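Local coordinates for protein 2-hydroxyhepta-2,4-diene-1,7-dioate isomerase (Mycobacterium abscessus, PDB 3RR6) that is of unknown function but probably acts as a metal-dependent hydrolase or isomerase of the fumarylacetoacetate hydrolase family, at residues Y144-D149 with E251-L256; T191-Q196 with D244-T249; V197-R202 with E235-I240. All coordinates share one frame; numbering follows the deposited sequence. Where two conformers were deposited one is given.

Interaction 1: residues Y144-D149 with E251-L256; sequences YTIGND and EGIGTL. With EDO (1,2-ethanediol), chain C.
In Ile146, CG1 stands anti to the carbonyl carbon (chi1 -46°) and the chain runs on extended to CD1; Ile253 adopts the same form (chi1 -57°), and the two side chains run antiparallel alongside each other. Their flanks touch where CG1 of Ile146 meets the CG2 methyl of Ile253 at 3.8 Å. The far end of Ile253 reaches the backbone of the facing strand, its CD1 lying 3.8 Å from Thr145 O. The same methyl borders CB of Tyr144 at 4.1 Å, while the phenol ring extends off to another part of the fold. In the other direction CD1 of Ile146 presses on the main chain, 3.2 Å from Gly254 O, a tight fit. Leu256 packs on another flank of Ile146, with CB to CB at 4.1 Å. Its CD2 methyl bends over the peptide beyond, 3.5 Å from Ile146 O, and also reaches CA of Gly147.

Strand 141-152 and strand 254-261 belong to different sheets, packed face to face as in the beta-sandwich roll of this family; the short segments run 7.5 Å apart at 31°. Ile253 and Gly254 form a classic beta bulge opposite Ile250, and Gly254 has backbone angles that leave no room for a CB beside the preceding carbonyl. Val248 and Ile250 of strand 245-250 also pack on Ile146. At the outer side, Thr255 N donates to O1 of a 1,2-ethanediol, probably from the crystallisation liquor, at 2.9 Å.

Several polar atoms here bond to other strands: Ile253 O accepts from Trp177 NE1, Thr145 OG1 bonds Trp177 O, and Asn148 OD1 takes the N-H of Glu118. No hydrogen bond joins the two segments, which meet through aliphatic side chains and methyl-to-carbonyl contacts, a junction set by shape rather than by directed bonds.

Interaction 2: residues T191-Q196 with D244-T249; sequences TEVNGQ and DTVSVT. With PEG (di(hydroxyethyl)ether), chain F.
Asn194 OD1 accepts two hydrogen bonds, one from Thr245 N at 2.9 Å and one from O1 of a bound di(hydroxyethyl)ether, probably from the crystallisation liquor, at 3.0 Å. The motif is an antiparallel pairing of strands 188-193 and 245-250, and Asn194 sits where the first of them enters a tight type I' turn, Val193 to Gln196, leading into strand 196-202. CG of Asn194 lies anti to its carbonyl carbon, beside the backbone N, which brings the amide up to the start of the facing strand. Thr245 N approaches OD1 tilted 23° from the carbonyl plane. The other half of the amide is used too: ND2 donates to Asp244 OD1 at 3.0 Å, meeting that oxygen from above the carboxylate, whose plane is turned 74° from the amide. Asp244 OD2 is held by Val241 N.

Next to this grip, Asn194 N binds Thr245 O at 2.9 Å. Further along, Glu192 and Ser247 form a hydrogen-bonded pair, with Glu192 N to Ser247 O at 2.8 Å and Ser247 N to Glu192 O at 2.9 Å. The flanking non-hydrogen-bonded pairs, Thr191 with Val248 and Val193 with Val246, turn their side chains to the buried face, where CG2 of Val193 lies 4.1 Å from CG2 of Val246 and His117 packs against both.

Glu192 and Ser247 point to the other, wetter face. Glu192 OE2 pairs with Arg190, and a water donating to Glu192 OE1 sits 2.8 Å from Ser247 OG, bridging the two strands.

Interaction 3: residues V197-R202 with E235-I240; sequences VRQRSR and EGVGPI. With EDO (1,2-ethanediol), chain J; EDO (1,2-ethanediol), chain Q.
Arg198 NH1 donates to Pro239 O at 3.0 Å, nearly straight (166°) and close to the guanidinium plane. The donor is tilted 22° from the carbonyl plane. A water completes a ring at the same edge, accepting from Arg198 NH2 and donating to Pro239 O at 2.8 Å. The side chain bends at chi2 (-83°) to swing the guanidinium to this loop. Arg198 was modelled in two conformers, so the link holds for the one described and is less certain.

Gln199 handles the other end. Its CG rests 3.3 Å from Glu235 O, and NE2 makes only a weak, long bond to that oxygen at 3.5 Å. NE2 also touches the CG2 methyl of Val237 at 3.6 Å, the two side chains running parallel, flank to flank. A second water ties the backbones, accepting from Arg200 N at 2.9 Å and donating to Glu235 O at 2.8 Å. Between these, CA of Gly236 makes a CH...O contact of 3.3 Å with Arg198 O, a closeness that leaves no space for a CB at Gly236.

In the second shell, Gln199 OE1 is held by Gly119 N and the Thr191 hydroxyl, and NE2 by Thr233 OG1, which fixes the amide. Arg198 and Gln199 form a classic beta bulge opposite Thr191, letting two consecutive residues serve this side. Arg200 turns away, its NH1 and NH2 each donating to one hydroxyl of a single 1,2-ethanediol, probably from the crystallisation liquor, with Glu188 as a charged partner.

One guanidinium bond and two bridging waters, with a weak amide bond, thus join the loop to strand 196-202, an edge strand of its sheet within this chain; no direct backbone N-H...O bond crosses, and the seam is partly hydrated.

How the interactions relate
Interactions 2 and 3 lie about 9 Å apart between centres, and interaction 1 about 13 and 14 Å from them. Along the chain they are nested: 197-202/235-240 inside 191-196/244-249, itself inside 144-149/251-256. All three reach the sheet ordered 106-107, 254-261, 245-250, 188-193, 196-202. Interaction 1 stacks that sheet on strand 141-152, interaction 2 pairs two of its inner strands, and interaction 3 attaches a loop to an edge strand. Main-chain bonds Leu256 N to Val248 O and Thr191 O to Arg198 N carry the sheet between them, and a Glu251-Arg202 salt bridge links interactions 1 and 3. Together they tie this sheet to its neighbours within the fumarylacetoacetate hydrolase family region.

Interaction 1: residues Y144-D149 with E251-L256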
loop_
_atom_site.group_PDB
_atom_site.type_symbol
_atom_site.label_atom_id
_atom_site.label_comp_id
_atom_site.label_asym_id
_atom_site.label_seq_id
_atom_site.Cartn_x
_atom_site.Cartn_y
_atom_site.Cartn_z
ATOM N N TYR A 144 5.518 3.209 -6.426
ATOM C CA TYR A 144 4.242 2.575 -6.067
ATOM C C TYR A 144 4.484 1.195 -5.508
ATOM O O TYR A 144 5.389 0.486 -5.943
ATOM C CB TYR A 144 3.308 2.486 -7.281
ATOM C CG TYR A 144 3.034 3.845 -7.857
ATOM C CD1 TYR A 144 2.029 4.647 -7.340
ATOM C CD2 TYR A 144 3.845 4.370 -8.849
ATOM C CE1 TYR A 144 1.806 5.916 -7.825
ATOM C CE2 TYR A 144 3.631 5.655 -9.336
ATOM C CZ TYR A 144 2.622 6.418 -8.817
ATOM O OH TYR A 144 2.415 7.691 -9.298
ATOM N N THR A 145 3.672 0.834 -4.528
ATOM C CA THR A 145 3.689 -0.517 -3.974
ATOM C C THR A 145 2.243 -0.975 -3.757
ATOM O O THR A 145 1.303 -0.347 -4.268
ATOM C CB THR A 145 4.599 -0.603 -2.708
ATOM O OG1 THR A 145 4.853 -1.981 -2.381
ATOM C CG2 THR A 145 4.008 0.110 -1.491
ATOM N N ILE A 146 2.067 -2.083 -3.044
ATOM C CA ILE A 146 0.740 -2.640 -2.790
ATOM C C ILE A 146 0.447 -2.517 -1.300
ATOM O O ILE A 146 1.353 -2.632 -0.471
ATOM C CB ILE A 146 0.648 -4.117 -3.218
ATOM C CG1 ILE A 146 1.268 -4.312 -4.594
ATOM C CG2 ILE A 146 -0.822 -4.600 -3.191
ATOM C CD1 ILE A 146 1.285 -5.754 -5.073
ATOM N N GLY A 147 -0.810 -2.255 -0.968
ATOM C CA GLY A 147 -1.264 -2.241 0.416
ATOM C C GLY A 147 -2.540 -3.037 0.600
ATOM O O GLY A 147 -3.229 -3.366 -0.363
ATOM N N ASN A 148 -2.841 -3.353 1.856
ATOM C CA ASN A 148 -4.103 -3.991 2.239
ATOM C C ASN A 148 -4.647 -3.205 3.431
ATOM O O ASN A 148 -4.073 -3.255 4.520
ATOM C CB ASN A 148 -3.831 -5.459 2.582
ATOM C CG ASN A 148 -5.087 -6.313 2.709
ATOM O OD1 ASN A 148 -6.197 -5.807 2.818
ATOM N ND2 ASN A 148 -4.895 -7.641 2.729
ATOM N N ASP A 149 -5.714 -2.440 3.220
ATOM C CA ASP A 149 -6.305 -1.611 4.278
ATOM C C ASP A 149 -7.239 -2.489 5.107
ATOM O O ASP A 149 -8.470 -2.417 4.992
ATOM C CB ASP A 149 -7.047 -0.406 3.683
ATOM C CG ASP A 149 -7.642 0.533 4.743
ATOM O OD1 ASP A 149 -7.392 0.380 5.953
ATOM O OD2 ASP A 149 -8.391 1.461 4.349
ATOM N N GLU A 251 -0.734 -5.279 -11.365
ATOM C CA GLU A 251 -0.016 -5.295 -12.628
ATOM C C GLU A 251 1.188 -4.357 -12.578
ATOM O O GLU A 251 1.067 -3.191 -12.181
ATOM C CB GLU A 251 -0.980 -4.866 -13.749
ATOM C CG GLU A 251 -0.379 -4.864 -15.134
ATOM C CD GLU A 251 -1.363 -4.429 -16.202
ATOM O OE1 GLU A 251 -2.539 -4.136 -15.876
ATOM O OE2 GLU A 251 -0.957 -4.391 -17.390
ATOM N N GLY A 252 2.352 -4.887 -12.952
ATOM C CA GLY A 252 3.586 -4.102 -12.986
ATOM C C GLY A 252 4.316 -3.993 -11.663
ATOM O O GLY A 252 5.410 -3.412 -11.606
ATOM N N ILE A 253 3.731 -4.541 -10.599
ATOM C CA ILE A 253 4.373 -4.534 -9.288
ATOM C C ILE A 253 4.668 -5.961 -8.828
ATOM O O ILE A 253 5.831 -6.345 -8.692
ATOM C CB ILE A 253 3.524 -3.779 -8.227
ATOM C CG1 ILE A 253 3.243 -2.341 -8.684
ATOM C CG2 ILE A 253 4.260 -3.781 -6.876
ATOM C CD1 ILE A 253 2.402 -1.511 -7.724
ATOM N N GLY A 254 3.628 -6.759 -8.609
ATOM C CA GLY A 254 3.807 -8.105 -8.064
ATOM C C GLY A 254 2.648 -8.488 -7.166
ATOM O O GLY A 254 1.527 -8.033 -7.376
ATOM N N THR A 255 2.928 -9.330 -6.174
ATOM C CA THR A 255 1.907 -9.845 -5.263
ATOM C C THR A 255 2.340 -9.647 -3.812
ATOM O O THR A 255 3.479 -9.956 -3.436
ATOM C CB THR A 255 1.629 -11.345 -5.519
ATOM O OG1 THR A 255 1.137 -11.513 -6.854
ATOM C CG2 THR A 255 0.603 -11.904 -4.513
ATOM N N LEU A 256 1.417 -9.123 -3.017
ATOM C CA LEU A 256 1.558 -8.992 -1.574
ATOM C C LEU A 256 0.658 -10.029 -0.920
ATOM O O LEU A 256 -0.558 -9.932 -1.020
ATOM C CB LEU A 256 1.118 -7.587 -1.144
ATOM C CG LEU A 256 1.025 -7.275 0.349
ATOM C CD1 LEU A 256 2.393 -7.396 1.030
ATOM C CD2 LEU A 256 0.420 -5.879 0.566
HETATM C C1 EDO C . 6.131 -10.527 -5.203
HETATM O O1 EDO C . 5.475 -10.622 -6.463
HETATM C C2 EDO C . 6.646 -11.872 -4.723
HETATM O O2 EDO C . 7.415 -11.673 -3.531
#

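Interaction 2: residues T191-Q196 with D244-T249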
loop_
_atom_site.group_PDB
_atom_site.type_symbol
_atom_site.label_atom_id
_atom_site.label_comp_id
_atom_site.label_asym_id
_atom_site.label_seq_id
_atom_site.Cartn_x
_atom_site.Cartn_y
_atom_site.Cartn_z
ATOM N N THR A 191 -7.620 -9.039 -5.626
ATOM C CA THR A 191 -7.442 -9.605 -4.290
ATOM C C THR A 191 -7.966 -11.025 -4.292
ATOM O O THR A 191 -9.069 -11.270 -4.800
ATOM C CB THR A 191 -8.217 -8.805 -3.242
ATOM O OG1 THR A 191 -7.776 -7.445 -3.272
ATOM C CG2 THR A 191 -8.008 -9.385 -1.838
ATOM N N GLU A 192 -7.169 -11.946 -3.748
ATOM C CA GLU A 192 -7.559 -13.351 -3.624
ATOM C C GLU A 192 -7.535 -13.789 -2.166
ATOM O O GLU A 192 -6.660 -13.390 -1.406
ATOM C CB GLU A 192 -6.633 -14.259 -4.452
ATOM C CG GLU A 192 -6.650 -14.002 -5.939
ATOM C CD GLU A 192 -5.747 -14.946 -6.730
ATOM O OE1 GLU A 192 -5.152 -15.872 -6.127
ATOM O OE2 GLU A 192 -5.650 -14.770 -7.967
ATOM N N VAL A 193 -8.503 -14.612 -1.783
ATOM C CA VAL A 193 -8.505 -15.263 -0.477
ATOM C C VAL A 193 -8.527 -16.764 -0.749
ATOM O O VAL A 193 -9.453 -17.275 -1.387
ATOM C CB VAL A 193 -9.709 -14.846 0.373
ATOM C CG1 VAL A 193 -9.764 -15.646 1.687
ATOM C CG2 VAL A 193 -9.676 -13.349 0.652
ATOM N N ASN A 194 -7.483 -17.451 -0.295
ATOM C CA ASN A 194 -7.333 -18.895 -0.534
ATOM C C ASN A 194 -7.482 -19.252 -2.020
ATOM O O ASN A 194 -8.093 -20.263 -2.369
ATOM C CB ASN A 194 -8.322 -19.675 0.330
ATOM C CG ASN A 194 -8.212 -19.329 1.788
ATOM O OD1 ASN A 194 -7.120 -19.021 2.280
ATOM N ND2 ASN A 194 -9.342 -19.359 2.492
ATOM N N GLY A 195 -6.933 -18.389 -2.877
ATOM C CA GLY A 195 -6.945 -18.584 -4.318
ATOM C C GLY A 195 -8.228 -18.218 -5.042
ATOM O O GLY A 195 -8.314 -18.407 -6.256
ATOM N N GLN A 196 -9.223 -17.716 -4.308
ATOM C CA GLN A 196 -10.514 -17.335 -4.877
ATOM C C GLN A 196 -10.499 -15.812 -5.075
ATOM O O GLN A 196 -10.160 -15.080 -4.143
ATOM C CB GLN A 196 -11.636 -17.741 -3.918
ATOM C CG GLN A 196 -11.712 -19.254 -3.644
ATOM C CD GLN A 196 -12.598 -19.601 -2.458
ATOM O OE1 GLN A 196 -13.299 -18.745 -1.916
ATOM N NE2 GLN A 196 -12.563 -20.865 -2.042
ATOM N N ASP A 244 -6.940 -18.205 6.813
ATOM C CA ASP A 244 -6.947 -17.725 5.425
ATOM C C ASP A 244 -5.564 -17.239 4.999
ATOM O O ASP A 244 -4.723 -16.928 5.839
ATOM C CB ASP A 244 -7.902 -16.537 5.244
ATOM C CG ASP A 244 -9.368 -16.925 5.225
ATOM O OD1 ASP A 244 -9.711 -18.127 5.159
ATOM O OD2 ASP A 244 -10.193 -15.989 5.267
ATOM N N THR A 245 -5.339 -17.198 3.686
ATOM C CA THR A 245 -4.246 -16.417 3.101
ATOM C C THR A 245 -4.887 -15.418 2.155
ATOM O O THR A 245 -5.724 -15.794 1.339
ATOM C CB THR A 245 -3.233 -17.289 2.343
ATOM O OG1 THR A 245 -2.556 -18.129 3.286
ATOM C CG2 THR A 245 -2.196 -16.428 1.621
ATOM N N VAL A 246 -4.512 -14.151 2.293
ATOM C CA VAL A 246 -5.049 -13.093 1.448
ATOM C C VAL A 246 -3.906 -12.463 0.670
ATOM O O VAL A 246 -2.862 -12.121 1.244
ATOM C CB VAL A 246 -5.858 -12.041 2.254
ATOM C CG1 VAL A 246 -5.042 -11.441 3.390
ATOM C CG2 VAL A 246 -6.415 -10.942 1.336
ATOM N N SER A 247 -4.093 -12.337 -0.640
ATOM C CA SER A 247 -3.083 -11.731 -1.481
ATOM C C SER A 247 -3.686 -10.645 -2.346
ATOM O O SER A 247 -4.858 -10.706 -2.727
ATOM C CB SER A 247 -2.403 -12.776 -2.357
ATOM O OG SER A 247 -3.267 -13.258 -3.363
ATOM N N VAL A 248 -2.876 -9.635 -2.625
ATOM C CA VAL A 248 -3.257 -8.537 -3.487
ATOM C C VAL A 248 -2.196 -8.448 -4.565
ATOM O O VAL A 248 -1.008 -8.380 -4.263
ATOM C CB VAL A 248 -3.346 -7.198 -2.715
ATOM C CG1 VAL A 248 -3.839 -6.082 -3.624
ATOM C CG2 VAL A 248 -4.269 -7.330 -1.480
ATOM N N THR A 249 -2.629 -8.465 -5.819
ATOM C CA THR A 249 -1.719 -8.448 -6.959
ATOM C C THR A 249 -1.999 -7.192 -7.787
ATOM O O THR A 249 -3.149 -6.876 -8.102
ATOM C CB THR A 249 -1.881 -9.724 -7.819
ATOM O OG1 THR A 249 -1.591 -10.880 -7.013
ATOM C CG2 THR A 249 -0.968 -9.688 -9.042
HETATM C C1 PEG F . -4.538 -20.480 4.025
HETATM O O1 PEG F . -4.558 -20.634 2.598
HETATM C C2 PEG F . -3.143 -20.532 4.653
HETATM O O2 PEG F . -2.926 -19.422 5.550
HETATM C C3 PEG F . -2.523 -19.725 6.888
HETATM C C4 PEG F . -3.117 -18.648 7.790
HETATM O O4 PEG F . -2.821 -18.829 9.170
HETATM O O HOH W 1 -3.107 -16.059 -3.765
HETATM O O HOH W 2 -4.815 -16.198 -1.787
#

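Interaction 3: residues V197-R202 with E235-I240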
loop_
_atom_site.group_PDB
_atom_site.type_symbol
_atom_site.label_atom_id
_atom_site.label_comp_id
_atom_site.label_asym_id
_atom_site.label_seq_id
_atom_site.Cartn_x
_atom_site.Cartn_y
_atom_site.Cartn_z
ATOM N N VAL A 197 -10.848 -15.342 -6.271
ATOM C CA VAL A 197 -10.790 -13.902 -6.569
ATOM C C VAL A 197 -11.994 -13.176 -5.965
ATOM O O VAL A 197 -13.153 -13.447 -6.336
ATOM C CB VAL A 197 -10.694 -13.624 -8.086
ATOM C CG1 VAL A 197 -10.683 -12.110 -8.353
ATOM C CG2 VAL A 197 -9.440 -14.290 -8.691
ATOM N N ARG A 198 -11.696 -12.261 -5.043
ATOM C CA ARG A 198 -12.701 -11.476 -4.320
ATOM C C ARG A 198 -12.868 -10.090 -4.925
ATOM O O ARG A 198 -13.978 -9.571 -4.990
ATOM C CB ARG A 198 -12.289 -11.307 -2.855
ATOM C CG ARG A 198 -12.311 -12.576 -2.033
ATOM C CD ARG A 198 -13.703 -12.890 -1.519
ATOM N NE ARG A 198 -13.659 -13.991 -0.571
ATOM C CZ ARG A 198 -13.497 -13.837 0.742
ATOM N NH1 ARG A 198 -13.389 -12.617 1.283
ATOM N NH2 ARG A 198 -13.454 -14.911 1.509
ATOM N N GLN A 199 -11.749 -9.468 -5.310
ATOM C CA GLN A 199 -11.768 -8.141 -5.927
ATOM C C GLN A 199 -10.978 -8.195 -7.217
ATOM O O GLN A 199 -9.943 -8.848 -7.273
ATOM C CB GLN A 199 -11.097 -7.096 -5.021
ATOM C CG GLN A 199 -11.678 -6.995 -3.614
ATOM C CD GLN A 199 -11.018 -5.903 -2.793
ATOM O OE1 GLN A 199 -9.990 -6.127 -2.124
ATOM N NE2 GLN A 199 -11.609 -4.713 -2.823
ATOM N N ARG A 200 -11.447 -7.488 -8.236
ATOM C CA ARG A 200 -10.661 -7.266 -9.460
ATOM C C ARG A 200 -11.153 -6.001 -10.151
ATOM O O ARG A 200 -12.338 -5.879 -10.480
ATOM C CB ARG A 200 -10.736 -8.450 -10.434
ATOM C CG ARG A 200 -9.696 -8.352 -11.560
ATOM C CD ARG A 200 -9.961 -9.295 -12.725
ATOM N NE ARG A 200 -9.883 -10.700 -12.355
ATOM C CZ ARG A 200 -8.850 -11.515 -12.568
ATOM N NH1 ARG A 200 -7.719 -11.092 -13.130
ATOM N NH2 ARG A 200 -8.940 -12.776 -12.198
ATOM N N SER A 201 -10.247 -5.058 -10.363
ATOM C CA SER A 201 -10.580 -3.834 -11.065
ATOM C C SER A 201 -9.327 -3.304 -11.748
ATOM O O SER A 201 -8.337 -4.022 -11.867
ATOM C CB SER A 201 -11.155 -2.808 -10.096
ATOM O OG SER A 201 -11.722 -1.713 -10.811
ATOM N N ARG A 202 -9.386 -2.070 -12.228
ATOM C CA ARG A 202 -8.229 -1.426 -12.832
ATOM C C ARG A 202 -8.120 -0.012 -12.273
ATOM O O ARG A 202 -9.130 0.630 -11.981
ATOM C CB ARG A 202 -8.355 -1.387 -14.359
ATOM C CG ARG A 202 -8.514 -2.756 -15.026
ATOM C CD ARG A 202 -8.371 -2.661 -16.544
ATOM N NE ARG A 202 -6.994 -2.360 -16.911
ATOM C CZ ARG A 202 -6.005 -3.250 -16.964
ATOM N NH1 ARG A 202 -6.228 -4.538 -16.712
ATOM N NH2 ARG A 202 -4.780 -2.846 -17.281
ATOM N N GLU A 235 -14.890 -2.735 -5.348
ATOM C CA GLU A 235 -15.891 -3.591 -4.719
ATOM C C GLU A 235 -15.351 -5.005 -4.527
ATOM O O GLU A 235 -14.246 -5.330 -4.964
ATOM C CB GLU A 235 -17.186 -3.574 -5.527
ATOM C CG GLU A 235 -17.919 -2.247 -5.403
ATOM C CD GLU A 235 -19.123 -2.103 -6.319
ATOM O OE1 GLU A 235 -19.165 -2.736 -7.398
ATOM O OE2 GLU A 235 -20.034 -1.328 -5.960
ATOM N N GLY A 236 -16.127 -5.836 -3.834
ATOM C CA GLY A 236 -15.700 -7.203 -3.514
ATOM C C GLY A 236 -15.001 -7.320 -2.170
ATOM O O GLY A 236 -14.460 -8.376 -1.848
ATOM N N VAL A 237 -14.994 -6.234 -1.403
ATOM C CA VAL A 237 -14.469 -6.227 -0.032
ATOM C C VAL A 237 -15.266 -7.249 0.778
ATOM O O VAL A 237 -16.493 -7.293 0.699
ATOM C CB VAL A 237 -14.600 -4.827 0.611
ATOM C CG1 VAL A 237 -14.242 -4.857 2.083
ATOM C CG2 VAL A 237 -13.721 -3.814 -0.114
ATOM N N GLY A 238 -14.558 -8.095 1.516
ATOM C CA GLY A 238 -15.194 -9.142 2.298
ATOM C C GLY A 238 -14.291 -9.656 3.392
ATOM O O GLY A 238 -13.176 -9.164 3.561
ATOM N N PRO A 239 -14.767 -10.664 4.137
ATOM C CA PRO A 239 -14.085 -11.091 5.352
ATOM C C PRO A 239 -12.825 -11.924 5.150
ATOM O O PRO A 239 -12.690 -12.640 4.150
ATOM C CB PRO A 239 -15.154 -11.925 6.067
ATOM C CG PRO A 239 -15.988 -12.443 4.988
ATOM C CD PRO A 239 -16.063 -11.340 3.974
ATOM N N ILE A 240 -11.914 -11.812 6.113
ATOM C CA ILE A 240 -10.786 -12.716 6.279
ATOM C C ILE A 240 -10.924 -13.321 7.674
ATOM O O ILE A 240 -11.361 -12.638 8.617
ATOM C CB ILE A 240 -9.416 -12.019 6.100
ATOM C CG1 ILE A 240 -9.289 -10.777 6.989
ATOM C CG2 ILE A 240 -9.222 -11.642 4.649
ATOM C CD1 ILE A 240 -7.884 -10.155 6.997
HETATM C C1 EDO J . -6.500 -14.867 -13.107
HETATM O O1 EDO J . -6.889 -14.975 -11.733
HETATM C C2 EDO J . -5.241 -14.017 -13.205
HETATM O O2 EDO J . -5.523 -12.837 -13.964
HETATM C C1 EDO Q . -14.476 -7.474 -11.099
HETATM O O1 EDO Q . -14.645 -6.137 -11.630
HETATM C C2 EDO Q . -15.660 -8.080 -10.347
HETATM O O2 EDO Q . -15.279 -8.514 -9.028
HETATM O O HOH W 3 -12.676 -15.436 4.250
HETATM O O HOH W 4 -13.409 -5.450 -7.582
#